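PbSGBP-B lipoprotein (Prevotella bryantii B14, PDB 6D2Y) probably binds polysaccharides at the cell surface as a lipoprotein of a polysaccharide utilization locus, and carries a magnesium ion in its beta-sandwich glycan-binding domain. Local coordinates at residues N140-A145 / I451-V456; Q248-D251 / N257-Q260; S338-G343 / N360-A365; S240-R245 / A356-T361. All blocks are in the same frame, centred on the assembly; numbering follows the deposited sequence.

Contact 1: N140-A145 / I451-V456. With MG (magnesium ion), chain B.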
loop_
_atom_site.group_PDB
_atom_site.type_symbol
_atom_site.label_atom_id
_atom_site.label_comp_id
_atom_site.label_asym_id
_atom_site.label_seq_id
_atom_site.Cartn_x
_atom_site.Cartn_y
_atom_site.Cartn_z
ATOM N N ASN A 140 10.702 -2.477 -2.223
ATOM C CA ASN A 140 11.373 -2.943 -1.011
ATOM C C ASN A 140 11.728 -1.698 -0.209
ATOM O O ASN A 140 12.682 -0.992 -0.542
ATOM C CB ASN A 140 12.618 -3.758 -1.342
ATOM C CG ASN A 140 13.368 -4.230 -0.100
ATOM O OD1 ASN A 140 12.982 -3.940 1.032
ATOM N ND2 ASN A 140 14.447 -4.974 -0.316
ATOM N N GLU A 141 10.965 -1.435 0.847
ATOM C CA GLU A 141 11.284 -0.305 1.707
ATOM C C GLU A 141 12.631 -0.470 2.402
ATOM O O GLU A 141 13.160 0.513 2.934
ATOM C CB GLU A 141 10.177 -0.114 2.740
ATOM C CG GLU A 141 8.828 0.112 2.090
ATOM C CD GLU A 141 7.705 0.274 3.090
ATOM O OE1 GLU A 141 7.986 0.316 4.307
ATOM O OE2 GLU A 141 6.538 0.355 2.660
ATOM N N TRP A 142 13.192 -1.687 2.422
ATOM C CA TRP A 142 14.510 -1.948 2.991
ATOM C C TRP A 142 15.537 -2.319 1.923
ATOM O O TRP A 142 16.415 -3.154 2.152
ATOM C CB TRP A 142 14.405 -3.028 4.065
ATOM C CG TRP A 142 13.853 -2.512 5.375
ATOM C CD1 TRP A 142 12.666 -1.866 5.568
ATOM C CD2 TRP A 142 14.474 -2.596 6.665
ATOM N NE1 TRP A 142 12.504 -1.552 6.896
ATOM C CE2 TRP A 142 13.601 -1.989 7.591
ATOM C CE3 TRP A 142 15.680 -3.130 7.126
ATOM C CZ2 TRP A 142 13.898 -1.902 8.947
ATOM C CZ3 TRP A 142 15.972 -3.041 8.463
ATOM C CH2 TRP A 142 15.087 -2.433 9.362
ATOM N N ALA A 143 15.469 -1.659 0.774
ATOM C CA ALA A 143 16.375 -1.967 -0.321
ATOM C C ALA A 143 17.770 -1.442 -0.028
ATOM O O ALA A 143 17.944 -0.302 0.411
ATOM C CB ALA A 143 15.858 -1.369 -1.627
ATOM N N LYS A 144 18.769 -2.282 -0.281
ATOM C CA LYS A 144 20.157 -1.901 -0.085
ATOM C C LYS A 144 20.658 -1.065 -1.262
ATOM O O LYS A 144 20.034 -0.995 -2.324
ATOM C CB LYS A 144 21.032 -3.140 0.095
ATOM C CG LYS A 144 20.369 -4.261 0.874
ATOM C CD LYS A 144 21.326 -5.416 1.116
ATOM C CE LYS A 144 20.982 -6.148 2.398
ATOM N NZ LYS A 144 20.504 -5.209 3.450
ATOM N N ALA A 145 21.815 -0.435 -1.061
ATOM C CA ALA A 145 22.382 0.443 -2.077
ATOM C C ALA A 145 22.729 -0.342 -3.336
ATOM O O ALA A 145 23.399 -1.377 -3.274
ATOM C CB ALA A 145 23.627 1.146 -1.535
ATOM N N ILE A 451 10.578 -14.103 6.337
ATOM C CA ILE A 451 9.901 -12.885 6.753
ATOM C C ILE A 451 10.814 -12.126 7.700
ATOM O O ILE A 451 11.478 -12.725 8.554
ATOM C CB ILE A 451 8.543 -13.203 7.417
ATOM C CG1 ILE A 451 7.571 -13.761 6.381
ATOM C CG2 ILE A 451 7.957 -11.973 8.091
ATOM C CD1 ILE A 451 6.314 -14.367 6.972
ATOM N N ASP A 452 10.861 -10.808 7.538
ATOM C CA ASP A 452 11.554 -9.959 8.491
ATOM C C ASP A 452 10.853 -8.605 8.519
ATOM O O ASP A 452 10.115 -8.247 7.599
ATOM C CB ASP A 452 13.047 -9.838 8.137
ATOM C CG ASP A 452 13.828 -9.026 9.151
ATOM O OD1 ASP A 452 14.718 -8.252 8.742
ATOM O OD2 ASP A 452 13.539 -9.154 10.357
ATOM N N ASN A 453 11.059 -7.875 9.612
ATOM C CA ASN A 453 10.553 -6.513 9.760
ATOM C C ASN A 453 9.022 -6.460 9.789
ATOM O O ASN A 453 8.392 -5.645 9.112
ATOM C CB ASN A 453 11.121 -5.588 8.684
ATOM C CG ASN A 453 12.646 -5.560 8.687
ATOM O OD1 ASN A 453 13.278 -5.606 9.746
ATOM N ND2 ASN A 453 13.239 -5.458 7.506
ATOM N N ILE A 454 8.429 -7.307 10.627
ATOM C CA ILE A 454 6.997 -7.236 10.892
ATOM C C ILE A 454 6.720 -5.991 11.723
ATOM O O ILE A 454 7.216 -5.857 12.846
ATOM C CB ILE A 454 6.512 -8.503 11.609
ATOM C CG1 ILE A 454 6.951 -9.759 10.852
ATOM C CG2 ILE A 454 4.999 -8.469 11.782
ATOM C CD1 ILE A 454 6.852 -11.027 11.680
ATOM N N ARG A 455 5.915 -5.077 11.182
ATOM C CA ARG A 455 5.654 -3.799 11.830
ATOM C C ARG A 455 4.228 -3.357 11.530
ATOM O O ARG A 455 3.572 -3.872 10.620
ATOM C CB ARG A 455 6.649 -2.725 11.367
ATOM C CG ARG A 455 6.636 -2.482 9.858
ATOM C CD ARG A 455 7.782 -1.580 9.419
ATOM N NE ARG A 455 7.772 -1.323 7.979
ATOM C CZ ARG A 455 8.415 -2.062 7.080
ATOM N NH1 ARG A 455 9.123 -3.116 7.462
ATOM N NH2 ARG A 455 8.350 -1.752 5.793
ATOM N N VAL A 456 3.744 -2.389 12.309
ATOM C CA VAL A 456 2.456 -1.748 12.065
ATOM C C VAL A 456 2.693 -0.256 11.868
ATOM O O VAL A 456 3.367 0.387 12.682
ATOM C CB VAL A 456 1.440 -2.020 13.194
ATOM C CG1 VAL A 456 1.956 -1.541 14.545
ATOM C CG2 VAL A 456 0.104 -1.363 12.868
HETATM MG MG MG B . 16.036 -8.747 10.687
HETATM O O HOH W 1 6.651 1.170 6.440
HETATM O O HOH W 2 15.716 -6.763 10.534
#

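Contact 2: Q248-D251 / N257-Q260. With MG (magnesium ion), chain B.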
loop_
_atom_site.group_PDB
_atom_site.type_symbol
_atom_site.label_atom_id
_atom_site.label_comp_id
_atom_site.label_asym_id
_atom_site.label_seq_id
_atom_site.Cartn_x
_atom_site.Cartn_y
_atom_site.Cartn_z
ATOM N N GLN A 248 17.111 -17.159 11.760
ATOM C CA GLN A 248 18.546 -17.216 11.517
ATOM C C GLN A 248 18.929 -16.093 10.565
ATOM O O GLN A 248 18.075 -15.373 10.041
ATOM C CB GLN A 248 18.956 -18.570 10.936
ATOM C CG GLN A 248 18.351 -18.836 9.564
ATOM C CD GLN A 248 18.506 -20.274 9.123
ATOM O OE1 GLN A 248 18.911 -21.134 9.906
ATOM N NE2 GLN A 248 18.183 -20.546 7.866
ATOM N N SER A 249 20.234 -15.964 10.342
ATOM C CA SER A 249 20.775 -14.993 9.404
ATOM C C SER A 249 21.903 -15.637 8.616
ATOM O O SER A 249 22.689 -16.413 9.168
ATOM C CB SER A 249 21.289 -13.739 10.122
ATOM O OG SER A 249 22.483 -14.018 10.830
ATOM N N ASP A 250 21.976 -15.311 7.330
ATOM C CA ASP A 250 23.021 -15.831 6.457
ATOM C C ASP A 250 23.144 -14.889 5.256
ATOM O O ASP A 250 22.790 -13.712 5.343
ATOM C CB ASP A 250 22.720 -17.290 6.072
ATOM C CG ASP A 250 21.317 -17.478 5.519
ATOM O OD1 ASP A 250 20.840 -16.608 4.761
ATOM O OD2 ASP A 250 20.682 -18.502 5.849
ATOM N N ASP A 251 23.642 -15.418 4.132
ATOM C CA ASP A 251 23.908 -14.589 2.959
ATOM C C ASP A 251 22.640 -14.059 2.303
ATOM O O ASP A 251 22.699 -13.041 1.607
ATOM C CB ASP A 251 24.723 -15.374 1.929
ATOM C CG ASP A 251 26.187 -15.474 2.300
ATOM O OD1 ASP A 251 26.666 -14.605 3.060
ATOM O OD2 ASP A 251 26.860 -16.414 1.827
ATOM N N ASN A 257 18.794 -11.303 11.346
ATOM C CA ASN A 257 17.978 -12.506 11.373
ATOM C C ASN A 257 16.676 -12.307 10.611
ATOM O O ASN A 257 16.128 -11.205 10.538
ATOM C CB ASN A 257 17.662 -12.913 12.814
ATOM C CG ASN A 257 18.872 -13.442 13.549
ATOM O OD1 ASN A 257 19.729 -14.100 12.964
ATOM N ND2 ASN A 257 18.952 -13.151 14.841
ATOM N N TYR A 258 16.189 -13.401 10.038
ATOM C CA TYR A 258 14.864 -13.464 9.448
ATOM C C TYR A 258 14.137 -14.668 10.025
ATOM O O TYR A 258 14.746 -15.577 10.592
ATOM C CB TYR A 258 14.923 -13.569 7.917
ATOM C CG TYR A 258 15.696 -14.774 7.425
ATOM C CD1 TYR A 258 17.035 -14.666 7.072
ATOM C CD2 TYR A 258 15.091 -16.022 7.327
ATOM C CE1 TYR A 258 17.748 -15.768 6.629
ATOM C CE2 TYR A 258 15.797 -17.126 6.893
ATOM C CZ TYR A 258 17.122 -16.993 6.541
ATOM O OH TYR A 258 17.820 -18.094 6.102
HETATM N N MSE A 259 12.822 -14.672 9.860
HETATM C CA MSE A 259 12.010 -15.807 10.270
HETATM C C MSE A 259 11.531 -16.540 9.026
HETATM O O MSE A 259 11.120 -15.911 8.053
HETATM C CB MSE A 259 10.848 -15.333 11.145
HETATM C CG MSE A 259 10.004 -16.421 11.787
HETATM SE SE MSE A 259 8.668 -17.196 10.608
HETATM C CE MSE A 259 7.443 -15.694 10.539
ATOM N N GLN A 260 11.601 -17.868 9.046
ATOM C CA GLN A 260 11.345 -18.676 7.862
ATOM C C GLN A 260 10.180 -19.623 8.110
ATOM O O GLN A 260 10.172 -20.361 9.101
ATOM C CB GLN A 260 12.587 -19.473 7.457
ATOM C CG GLN A 260 12.358 -20.401 6.272
ATOM C CD GLN A 260 13.595 -21.195 5.910
ATOM O OE1 GLN A 260 14.661 -20.635 5.652
ATOM N NE2 GLN A 260 13.453 -22.513 5.868
HETATM MG MG MG B . 16.036 -8.747 10.687
HETATM O O HOH W 2 15.716 -6.763 10.534
#

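Contact 3: S338-G343 / N360-A365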
loop_
_atom_site.group_PDB
_atom_site.type_symbol
_atom_site.label_atom_id
_atom_site.label_comp_id
_atom_site.label_asym_id
_atom_site.label_seq_id
_atom_site.Cartn_x
_atom_site.Cartn_y
_atom_site.Cartn_z
ATOM N N SER A 338 -7.377 -12.862 26.181
ATOM C CA SER A 338 -8.555 -13.693 26.365
ATOM C C SER A 338 -8.579 -14.885 25.413
ATOM O O SER A 338 -9.164 -15.916 25.744
ATOM C CB SER A 338 -9.807 -12.827 26.190
ATOM O OG SER A 338 -10.904 -13.600 25.738
ATOM N N GLN A 339 -7.964 -14.774 24.242
ATOM C CA GLN A 339 -8.027 -15.837 23.243
ATOM C C GLN A 339 -6.817 -16.763 23.288
ATOM O O GLN A 339 -6.957 -17.976 23.084
ATOM C CB GLN A 339 -8.146 -15.232 21.840
ATOM C CG GLN A 339 -9.416 -14.438 21.627
ATOM C CD GLN A 339 -9.391 -13.671 20.318
ATOM O OE1 GLN A 339 -8.784 -12.603 20.223
ATOM N NE2 GLN A 339 -10.062 -14.204 19.305
ATOM N N ILE A 340 -5.631 -16.218 23.543
ATOM C CA ILE A 340 -4.395 -16.986 23.462
ATOM C C ILE A 340 -3.352 -16.307 24.339
ATOM O O ILE A 340 -3.293 -15.077 24.421
ATOM C CB ILE A 340 -3.915 -17.117 21.996
ATOM C CG1 ILE A 340 -2.633 -17.947 21.918
ATOM C CG2 ILE A 340 -3.711 -15.745 21.366
ATOM C CD1 ILE A 340 -2.806 -19.367 22.399
ATOM N N SER A 341 -2.533 -17.123 24.997
ATOM C CA SER A 341 -1.422 -16.637 25.802
ATOM C C SER A 341 -0.461 -17.794 26.021
ATOM O O SER A 341 -0.833 -18.963 25.887
ATOM C CB SER A 341 -1.897 -16.065 27.143
ATOM O OG SER A 341 -2.519 -17.067 27.929
ATOM N N LEU A 342 0.784 -17.460 26.349
ATOM C CA LEU A 342 1.800 -18.471 26.630
ATOM C C LEU A 342 1.781 -18.759 28.125
ATOM O O LEU A 342 2.401 -18.044 28.916
ATOM C CB LEU A 342 3.179 -18.014 26.174
ATOM C CG LEU A 342 4.270 -19.068 26.380
ATOM C CD1 LEU A 342 4.075 -20.240 25.428
ATOM C CD2 LEU A 342 5.659 -18.470 26.229
ATOM N N GLY A 343 1.067 -19.808 28.514
ATOM C CA GLY A 343 0.976 -20.172 29.914
ATOM C C GLY A 343 -0.189 -21.119 30.140
ATOM O O GLY A 343 -0.695 -21.736 29.205
ATOM N N ASN A 360 -4.661 -24.015 20.184
ATOM C CA ASN A 360 -4.684 -23.778 18.745
ATOM C C ASN A 360 -6.109 -23.773 18.204
ATOM O O ASN A 360 -6.316 -24.028 17.015
ATOM C CB ASN A 360 -3.834 -24.809 17.995
ATOM C CG ASN A 360 -4.238 -26.239 18.301
ATOM O OD1 ASN A 360 -5.284 -26.492 18.895
ATOM N ND2 ASN A 360 -3.405 -27.186 17.883
ATOM N N THR A 361 -7.092 -23.499 19.060
ATOM C CA THR A 361 -8.487 -23.409 18.655
ATOM C C THR A 361 -8.982 -21.974 18.546
ATOM O O THR A 361 -10.058 -21.748 17.984
ATOM C CB THR A 361 -9.380 -24.166 19.649
ATOM O OG1 THR A 361 -9.322 -23.527 20.930
ATOM C CG2 THR A 361 -8.922 -25.610 19.792
ATOM N N TRP A 362 -8.221 -21.004 19.060
ATOM C CA TRP A 362 -8.729 -19.642 19.166
ATOM C C TRP A 362 -8.880 -18.974 17.805
ATOM O O TRP A 362 -9.727 -18.087 17.647
ATOM C CB TRP A 362 -7.813 -18.813 20.066
ATOM C CG TRP A 362 -6.469 -18.549 19.473
ATOM C CD1 TRP A 362 -5.394 -19.391 19.467
ATOM C CD2 TRP A 362 -6.053 -17.360 18.794
ATOM N NE1 TRP A 362 -4.334 -18.797 18.826
ATOM C CE2 TRP A 362 -4.712 -17.551 18.402
ATOM C CE3 TRP A 362 -6.682 -16.153 18.477
ATOM C CZ2 TRP A 362 -3.990 -16.579 17.714
ATOM C CZ3 TRP A 362 -5.964 -15.191 17.790
ATOM C CH2 TRP A 362 -4.633 -15.408 17.418
ATOM N N PHE A 363 -8.083 -19.374 16.817
ATOM C CA PHE A 363 -8.184 -18.790 15.486
ATOM C C PHE A 363 -9.126 -19.559 14.569
ATOM O O PHE A 363 -9.291 -19.168 13.409
ATOM C CB PHE A 363 -6.794 -18.675 14.839
ATOM C CG PHE A 363 -6.054 -19.978 14.728
ATOM C CD1 PHE A 363 -6.216 -20.793 13.621
ATOM C CD2 PHE A 363 -5.178 -20.379 15.723
ATOM C CE1 PHE A 363 -5.532 -21.989 13.514
ATOM C CE2 PHE A 363 -4.490 -21.573 15.621
ATOM C CZ PHE A 363 -4.667 -22.378 14.515
ATOM N N HIS A 364 -9.757 -20.626 15.054
ATOM C CA HIS A 364 -10.775 -21.339 14.286
ATOM C C HIS A 364 -11.886 -21.820 15.217
ATOM O O HIS A 364 -12.290 -22.984 15.206
ATOM C CB HIS A 364 -10.160 -22.485 13.480
ATOM C CG HIS A 364 -9.647 -23.620 14.312
ATOM N ND1 HIS A 364 -10.353 -24.789 14.489
ATOM C CD2 HIS A 364 -8.488 -23.772 14.995
ATOM C CE1 HIS A 364 -9.658 -25.610 15.256
ATOM N NE2 HIS A 364 -8.521 -25.018 15.575
ATOM N N ALA A 365 -12.416 -20.900 16.021
ATOM C CA ALA A 365 -13.434 -21.211 17.014
ATOM C C ALA A 365 -14.852 -20.962 16.514
ATOM O O ALA A 365 -15.796 -21.037 17.307
ATOM C CB ALA A 365 -13.184 -20.406 18.291
HETATM O O HOH W 3 -11.479 -16.634 18.840
#

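Contact 4: S240-R245 / A356-T361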
loop_
_atom_site.group_PDB
_atom_site.type_symbol
_atom_site.label_atom_id
_atom_site.label_comp_id
_atom_site.label_asym_id
_atom_site.label_seq_id
_atom_site.Cartn_x
_atom_site.Cartn_y
_atom_site.Cartn_z
ATOM N N SER A 240 7.235 -17.812 20.397
ATOM C CA SER A 240 6.562 -17.794 21.689
ATOM C C SER A 240 5.255 -18.568 21.595
ATOM O O SER A 240 4.171 -17.979 21.626
ATOM C CB SER A 240 6.308 -16.362 22.157
ATOM O OG SER A 240 5.721 -16.349 23.447
ATOM N N GLY A 241 5.353 -19.886 21.464
ATOM C CA GLY A 241 4.186 -20.721 21.281
ATOM C C GLY A 241 4.545 -22.190 21.300
ATOM O O GLY A 241 5.476 -22.596 22.001
ATOM N N TRP A 242 3.821 -22.994 20.522
ATOM C CA TRP A 242 4.050 -24.433 20.494
ATOM C C TRP A 242 5.028 -24.854 19.404
ATOM O O TRP A 242 5.912 -25.680 19.654
ATOM C CB TRP A 242 2.723 -25.169 20.299
ATOM C CG TRP A 242 1.939 -25.349 21.559
ATOM C CD1 TRP A 242 2.379 -25.154 22.836
ATOM C CD2 TRP A 242 0.571 -25.759 21.664
ATOM N NE1 TRP A 242 1.370 -25.420 23.729
ATOM C CE2 TRP A 242 0.249 -25.793 23.035
ATOM C CE3 TRP A 242 -0.412 -26.104 20.731
ATOM C CZ2 TRP A 242 -1.013 -26.159 23.496
ATOM C CZ3 TRP A 242 -1.665 -26.465 21.191
ATOM C CH2 TRP A 242 -1.956 -26.490 22.560
ATOM N N HIS A 243 4.892 -24.302 18.203
ATOM C CA HIS A 243 5.647 -24.751 17.036
ATOM C C HIS A 243 6.661 -23.677 16.657
ATOM O O HIS A 243 6.321 -22.683 16.006
ATOM C CB HIS A 243 4.691 -25.075 15.894
ATOM C CG HIS A 243 3.522 -25.908 16.322
ATOM N ND1 HIS A 243 2.248 -25.396 16.451
ATOM C CD2 HIS A 243 3.441 -27.212 16.678
ATOM C CE1 HIS A 243 1.430 -26.354 16.852
ATOM N NE2 HIS A 243 2.129 -27.464 16.998
ATOM N N ASP A 244 7.911 -23.891 17.060
ATOM C CA ASP A 244 8.967 -22.908 16.862
ATOM C C ASP A 244 9.445 -22.913 15.417
ATOM O O ASP A 244 9.634 -23.971 14.811
ATOM C CB ASP A 244 10.140 -23.197 17.798
ATOM C CG ASP A 244 9.703 -23.445 19.224
ATOM O OD1 ASP A 244 8.835 -22.697 19.719
ATOM O OD2 ASP A 244 10.230 -24.387 19.853
ATOM N N ARG A 245 9.656 -21.720 14.873
ATOM C CA ARG A 245 10.074 -21.561 13.491
ATOM C C ARG A 245 11.543 -21.165 13.421
ATOM O O ARG A 245 12.127 -20.662 14.385
ATOM C CB ARG A 245 9.208 -20.518 12.776
ATOM C CG ARG A 245 7.755 -20.933 12.613
ATOM C CD ARG A 245 7.524 -21.701 11.316
ATOM N NE ARG A 245 8.114 -23.038 11.342
ATOM C CZ ARG A 245 7.550 -24.094 11.919
ATOM N NH1 ARG A 245 6.375 -23.977 12.525
ATOM N NH2 ARG A 245 8.160 -25.271 11.888
ATOM N N ALA A 356 -6.275 -17.384 28.348
ATOM C CA ALA A 356 -6.738 -18.632 27.760
ATOM C C ALA A 356 -5.693 -19.736 27.808
ATOM O O ALA A 356 -6.046 -20.907 27.630
ATOM C CB ALA A 356 -7.169 -18.402 26.309
ATOM N N GLY A 357 -4.429 -19.400 28.047
ATOM C CA GLY A 357 -3.380 -20.396 28.005
ATOM C C GLY A 357 -3.071 -20.820 26.577
ATOM O O GLY A 357 -3.599 -20.287 25.601
ATOM N N CYS A 358 -2.185 -21.807 26.472
ATOM C CA CYS A 358 -1.781 -22.313 25.167
ATOM C C CYS A 358 -2.922 -23.088 24.520
ATOM O O CYS A 358 -3.539 -23.950 25.153
ATOM C CB CYS A 358 -0.549 -23.207 25.302
ATOM S SG CYS A 358 0.912 -22.387 25.974
ATOM N N ASN A 359 -3.198 -22.780 23.255
ATOM C CA ASN A 359 -4.223 -23.486 22.500
ATOM C C ASN A 359 -4.027 -23.191 21.022
ATOM O O ASN A 359 -3.321 -22.252 20.646
ATOM C CB ASN A 359 -5.634 -23.086 22.946
ATOM C CG ASN A 359 -6.035 -21.711 22.444
ATOM O OD1 ASN A 359 -6.572 -21.571 21.345
ATOM N ND2 ASN A 359 -5.783 -20.689 23.253
ATOM N N ASN A 360 -4.661 -24.015 20.184
ATOM C CA ASN A 360 -4.684 -23.778 18.745
ATOM C C ASN A 360 -6.109 -23.773 18.204
ATOM O O ASN A 360 -6.316 -24.028 17.015
ATOM C CB ASN A 360 -3.834 -24.809 17.995
ATOM C CG ASN A 360 -4.238 -26.239 18.301
ATOM O OD1 ASN A 360 -5.284 -26.492 18.895
ATOM N ND2 ASN A 360 -3.405 -27.186 17.883
ATOM N N THR A 361 -7.092 -23.499 19.060
ATOM C CA THR A 361 -8.487 -23.409 18.655
ATOM C C THR A 361 -8.982 -21.974 18.546
ATOM O O THR A 361 -10.058 -21.748 17.984
ATOM C CB THR A 361 -9.380 -24.166 19.649
ATOM O OG1 THR A 361 -9.322 -23.527 20.930
ATOM C CG2 THR A 361 -8.922 -25.610 19.792
#

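Contact 1: N140-A145 / I451-V456
W142 and N453 mark the closest approach of two backbones that stay well apart, their CA atoms 9.1 Å from each other, and side chains bridge the gap. Segment 140-145, a loop of the IPT/TIG domain, makes a type I beta turn from N140 to A143, combined with an Asx turn in which N140 OD1 accepts from the backbone N of W142. Opposite it runs strand 451-456 of the glycan-binding domain, where N453 and I454 form a G1 beta bulge facing F224. At this domain interface the N453 amide lies over one face of the W142 indole, the planes 31° apart, with ND2 3.2 Å from W142 CD2; the polar ends turn elsewhere, W142 NE1 to the carbonyl of D218 and N453 ND2 to E316. E141 and R455 form a buried salt bridge: the extended arginine chain carries the guanidinium from the strand across to the loop, and R455 NH2 reaches E141 OE1 at 2.6 Å from above the carboxylate plane. E316 and K314 extend this charge network. Next to the bulge, D452 grips magnesium with both carboxylate oxygens, and a water bound to the metal donates to N453 OD1 at 2.8 Å.

Contact 2: Q248-D251 / N257-Q260
Q248 and Y258 form an antiparallel hydrogen-bonded pair in a beta hairpin whose connecting loop carries part of the magnesium site. Two backbone bonds make the first shell: Y258 N donates to Q248 O at 2.7 Å, nearly straight at 166°, and Q248 N returns a longer bond to Y258 O. The same Q248 carbonyl oxygen also receives a CA-H contact from N257, and it sits over one face of the Y258 ring, offset toward the rim.

The two side chains then run side by side in the same direction, each with its CG between the backbone N and the carbonyl carbon (chi1 64° for Q248, 58° for Y258). This brings the glutamine amide to the phenol, its plane almost perpendicular to the ring, and NE2 donates to Y258 OH at 3.0 Å. The hydroxyl donates to D250, whose OD2 lies at the ring edge, 2.9 Å from Y258 OH, and is met on its syn side, somewhat out of the carboxylate plane. Accepting from Q248, and weakly from K450, while donating to D250, the hydroxyl has its rotation defined.

Farther out, T252 holds D250 OD1, while F226 O accepts from N257 ND2. The start of the returning strand supplies a main-chain ligand beside D225, D227, S255 and D452: N257 O binds magnesium at 2.5 Å.

Contact 3: S338-G343 / N360-A365
I340 packs flat on W362, and this is the tight, buried half of the contact. The isoleucine CB stands 3.6 Å from the centroid of the W362 five-membered ring and only 7° off its normal, a CH-pi contact directly over the face. CG2 of I340 sits over the bond shared by the two rings, 3.6 Å from W362 CE2, while CG1 lies against NE1. With CG1 anti to the backbone N (chi1 -179°), both branches are spread over the ring instead of one pointing at it. CB of F363 lies over the centre of the opposite face, so the indole is sandwiched; I333 and N425, from strands 330-335 and 423-428, also touch W362. The backbone packs closely too: Q339 O lies 3.2 Å from W362 CB, and accepts a hydrogen bond from N359 ND2.

The Q339 side chain, only partly buried, makes the looser, watered side. It crosses the tryptophan at about a right angle, its amide plane 80° from the ring, and comes to the indole edge, where Q339 NE2 is 4.0 Å from W362 CE3. A water links the two residues: it accepts from Q339 NE2 at 2.9 Å and donates to W362 O at 2.6 Å. The amide oxygen is held from its own side of the contact, by the backbone N of S336. A bound glycerol, probably from the crystallisation liquor, lies close to Q339.

Both segments belong to the connection between strands 330-335 and 372-374, and the arrangement is an aliphatic-aromatic CH-pi stack within a long loop of the beta-sandwich domain.

Contact 4: S240-R245 / A356-T361
W242 leans its indole against C358, N359 and N360, a surface contact made by one aromatic side chain lying along a piece of loop backbone. Its CG is anti to the carbonyl carbon (chi1 -82°), and a small chi2 of -13° turns the ring so that its far side reaches the partner segment. The pyrrole end meets C358, with W242 NE1 3.3 Å from C358 CB. C358 SG lies 4.6 Å from the centroid of the W242 five-membered ring, an oblique sulfur-aromatic contact. Over the rim of the six-membered ring, near CZ2 and CH2, lies the backbone N of N359, and N359 CA is 3.8 Å from W242 CH2.

At the benzo end N360 crosses at about a right angle. Its amide is turned 82° from the indole and brings N360 ND2 to the ring edge, 3.8 Å from W242 CZ3.

N359 has its CB directed away from the tryptophan, and its amide braces its own loop. N359 OD1 accepts from the backbone N of T361 on a lone pair, closing an Asx turn, and N359 ND2 donates to G357 O at 3.2 Å.

Around the contact, E281 accepts from the backbone N of W242 and W283 meets the indole edge-to-face. These two hold W242 at strand 279-282 and the loop that follows it, while its ring packs on the connection between strands 330-335 and 372-374.

How the contacts relate
Three of the contacts lie inside the glycan-binding domain, and contact 1 joins that domain to the IPT/TIG domain. Contacts 1 and 2 supply D452 and N257 to the magnesium site and share a coordinated water; strands 449-458 and 258-261 are neighbours in one sheet, with I451 N 2.6 Å from M259 O, a probable hydrogen bond. Contacts 3 and 4, with centres about 8 Å apart, share N360 and T361 and are coupled through S341 OG and G357 N, 3.0 Å apart. R245 of contact 4 packs on M259 and Q260 of contact 2, although the two centres lie about 22 Å apart. The nearest atoms of contacts 1 and 3 stay about 13 Å apart.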